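Local coordinates for protein Keto/oxoacid ferredoxin oxidoreductase, gamma subunit (Geobacter sulfurreducens, PDB 3ON3) that probably serves as the gamma subunit of a ferredoxin-dependent enzyme that oxidises 2-oxoacids, passing their electrons to ferredoxin, at residues I118-N123 and F175-A180. Sequence-based numbering, arbitrary orientation.
Sequences INTAKN and FEKALA
Lys177 and Thr120 reach toward each other and meet tip to tip. The ammonium nitrogen NZ of Lys177 donates a hydrogen bond to the hydroxyl OG1 of Thr120, 2.8 Å away. The lysine chain is extended beyond CG, which lets it bridge segments 118-123 and 175-180, whose nearest CA atoms, those of Thr120 and Lys177, are 9.2 Å apart. Its last carbons run in alongside the hydroxyl. CE of Lys177 lies 3.3 Å from Thr120 OG1, while the methyl CG2 of Thr120 is only a loose neighbour of CE. The threonine hydroxyl sits beside its own backbone N (chi1 -69°). There it also hydrogen-bonds the carbonyl O of Asn116, a turn earlier. OG1 thus takes part in two hydrogen bonds, one to the lysine and one to the backbone just before its own segment.

The contact joins helix 117-125, which follows strand 111-115, outermost in this chain's mixed beta-sheet, to the C-terminal helix 164-181. Phe115 of that strand touches both Thr120 and Lys177. Between the two segments only 83 Å² is buried, all of it by this pair. NZ also forms a salt bridge with Asp124, which lies on the same helix as Thr120. A weak hydrogen bond from NZ to the side-chain oxygen OD1 of Asn116 adds to this cluster. Replacing Lys177 with an alanine would probably leave Asp124 without this countercharge and Thr120 OG1 without its donor from the C-terminal helix.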
loop_
_atom_site.group_PDB
_atom_site.type_symbol
_atom_site.label_atom_id
_atom_site.label_comp_id
_atom_site.label_asym_id
_atom_site.label_seq_id
_atom_site.Cartn_x
_atom_site.Cartn_y
_atom_site.Cartn_z
ATOM N N ILE B 118 -11.235 9.564 15.334
ATOM C CA ILE B 118 -10.479 8.598 16.117
ATOM C C ILE B 118 -11.349 8.029 17.234
ATOM O O ILE B 118 -11.328 6.836 17.514
ATOM C CB ILE B 118 -9.176 9.226 16.684
ATOM C CG1 ILE B 118 -8.052 9.148 15.646
ATOM C CG2 ILE B 118 -8.712 8.460 17.887
ATOM C CD1 ILE B 118 -7.491 10.461 15.221
ATOM N N ASN B 119 -12.142 8.894 17.845
ATOM C CA ASN B 119 -12.944 8.527 18.991
ATOM C C ASN B 119 -14.189 7.761 18.587
ATOM O O ASN B 119 -14.706 6.948 19.349
ATOM C CB ASN B 119 -13.337 9.776 19.759
ATOM C CG ASN B 119 -13.444 9.526 21.232
ATOM O OD1 ASN B 119 -14.535 9.286 21.752
ATOM N ND2 ASN B 119 -12.308 9.561 21.921
ATOM N N THR B 120 -14.678 8.035 17.386
ATOM C CA THR B 120 -15.719 7.200 16.806
ATOM C C THR B 120 -15.201 5.761 16.762
ATOM O O THR B 120 -15.824 4.852 17.310
ATOM C CB THR B 120 -16.110 7.662 15.388
ATOM O OG1 THR B 120 -16.781 8.932 15.457
ATOM C CG2 THR B 120 -17.033 6.633 14.733
ATOM N N ALA B 121 -14.047 5.565 16.125
ATOM C CA ALA B 121 -13.442 4.243 16.036
ATOM C C ALA B 121 -13.264 3.636 17.420
ATOM O O ALA B 121 -13.619 2.472 17.651
ATOM C CB ALA B 121 -12.085 4.325 15.313
ATOM N N LYS B 122 -12.716 4.428 18.340
ATOM C CA LYS B 122 -12.362 3.925 19.666
ATOM C C LYS B 122 -13.573 3.617 20.553
ATOM O O LYS B 122 -13.633 2.565 21.180
ATOM C CB LYS B 122 -11.389 4.873 20.386
ATOM C CG LYS B 122 -10.799 4.269 21.670
ATOM C CD LYS B 122 -10.407 5.295 22.740
ATOM C CE LYS B 122 -10.135 4.578 24.079
ATOM N NZ LYS B 122 -9.932 5.474 25.271
ATOM N N ASN B 123 -14.542 4.523 20.600
ATOM C CA ASN B 123 -15.649 4.393 21.554
ATOM C C ASN B 123 -16.949 3.826 20.990
ATOM O O ASN B 123 -17.642 3.067 21.657
ATOM C CB ASN B 123 -15.920 5.735 22.238
ATOM C CG ASN B 123 -14.901 6.048 23.313
ATOM O OD1 ASN B 123 -14.769 5.313 24.293
ATOM N ND2 ASN B 123 -14.173 7.142 23.136
ATOM N N PHE B 175 -19.069 7.278 7.313
ATOM C CA PHE B 175 -19.956 7.716 6.249
ATOM C C PHE B 175 -21.068 8.600 6.791
ATOM O O PHE B 175 -21.281 9.706 6.302
ATOM C CB PHE B 175 -20.559 6.483 5.571
ATOM C CG PHE B 175 -21.348 6.778 4.333
ATOM C CD1 PHE B 175 -20.715 6.861 3.097
ATOM C CD2 PHE B 175 -22.731 6.901 4.392
ATOM C CE1 PHE B 175 -21.438 7.091 1.946
ATOM C CE2 PHE B 175 -23.472 7.125 3.235
ATOM C CZ PHE B 175 -22.828 7.219 2.012
ATOM N N GLU B 176 -21.764 8.117 7.813
ATOM C CA GLU B 176 -22.903 8.841 8.368
ATOM C C GLU B 176 -22.477 10.182 8.977
ATOM O O GLU B 176 -23.070 11.218 8.675
ATOM C CB GLU B 176 -23.590 8.025 9.456
ATOM C CG GLU B 176 -24.184 6.715 9.020
ATOM C CD GLU B 176 -24.684 5.914 10.192
ATOM O OE1 GLU B 176 -24.261 6.200 11.332
ATOM O OE2 GLU B 176 -25.489 4.994 9.973
ATOM N N LYS B 177 -21.471 10.141 9.848
ATOM C CA LYS B 177 -21.046 11.323 10.606
ATOM C C LYS B 177 -20.471 12.432 9.726
ATOM O O LYS B 177 -20.722 13.604 9.975
ATOM C CB LYS B 177 -20.044 10.962 11.700
ATOM C CG LYS B 177 -20.603 10.115 12.826
ATOM C CD LYS B 177 -19.630 10.114 13.991
ATOM C CE LYS B 177 -20.091 9.238 15.127
ATOM N NZ LYS B 177 -19.362 9.591 16.381
ATOM N N ALA B 178 -19.707 12.070 8.702
ATOM C CA ALA B 178 -19.236 13.077 7.755
ATOM C C ALA B 178 -20.398 13.840 7.105
ATOM O O ALA B 178 -20.340 15.059 6.950
ATOM C CB ALA B 178 -18.374 12.453 6.692
ATOM N N LEU B 179 -21.442 13.115 6.709
ATOM C CA LEU B 179 -22.577 13.738 6.058
ATOM C C LEU B 179 -23.231 14.719 7.025
ATOM O O LEU B 179 -23.559 15.818 6.641
ATOM C CB LEU B 179 -23.584 12.690 5.545
ATOM C CG LEU B 179 -23.059 11.904 4.333
ATOM C CD1 LEU B 179 -24.023 10.784 3.916
ATOM C CD2 LEU B 179 -22.716 12.814 3.139
ATOM N N ALA B 180 -23.378 14.321 8.286
ATOM C CA ALA B 180 -24.073 15.142 9.263
ATOM C C ALA B 180 -23.195 16.279 9.803
ATOM O O ALA B 180 -23.710 17.302 10.228
ATOM C CB ALA B 180 -24.616 14.279 10.398
#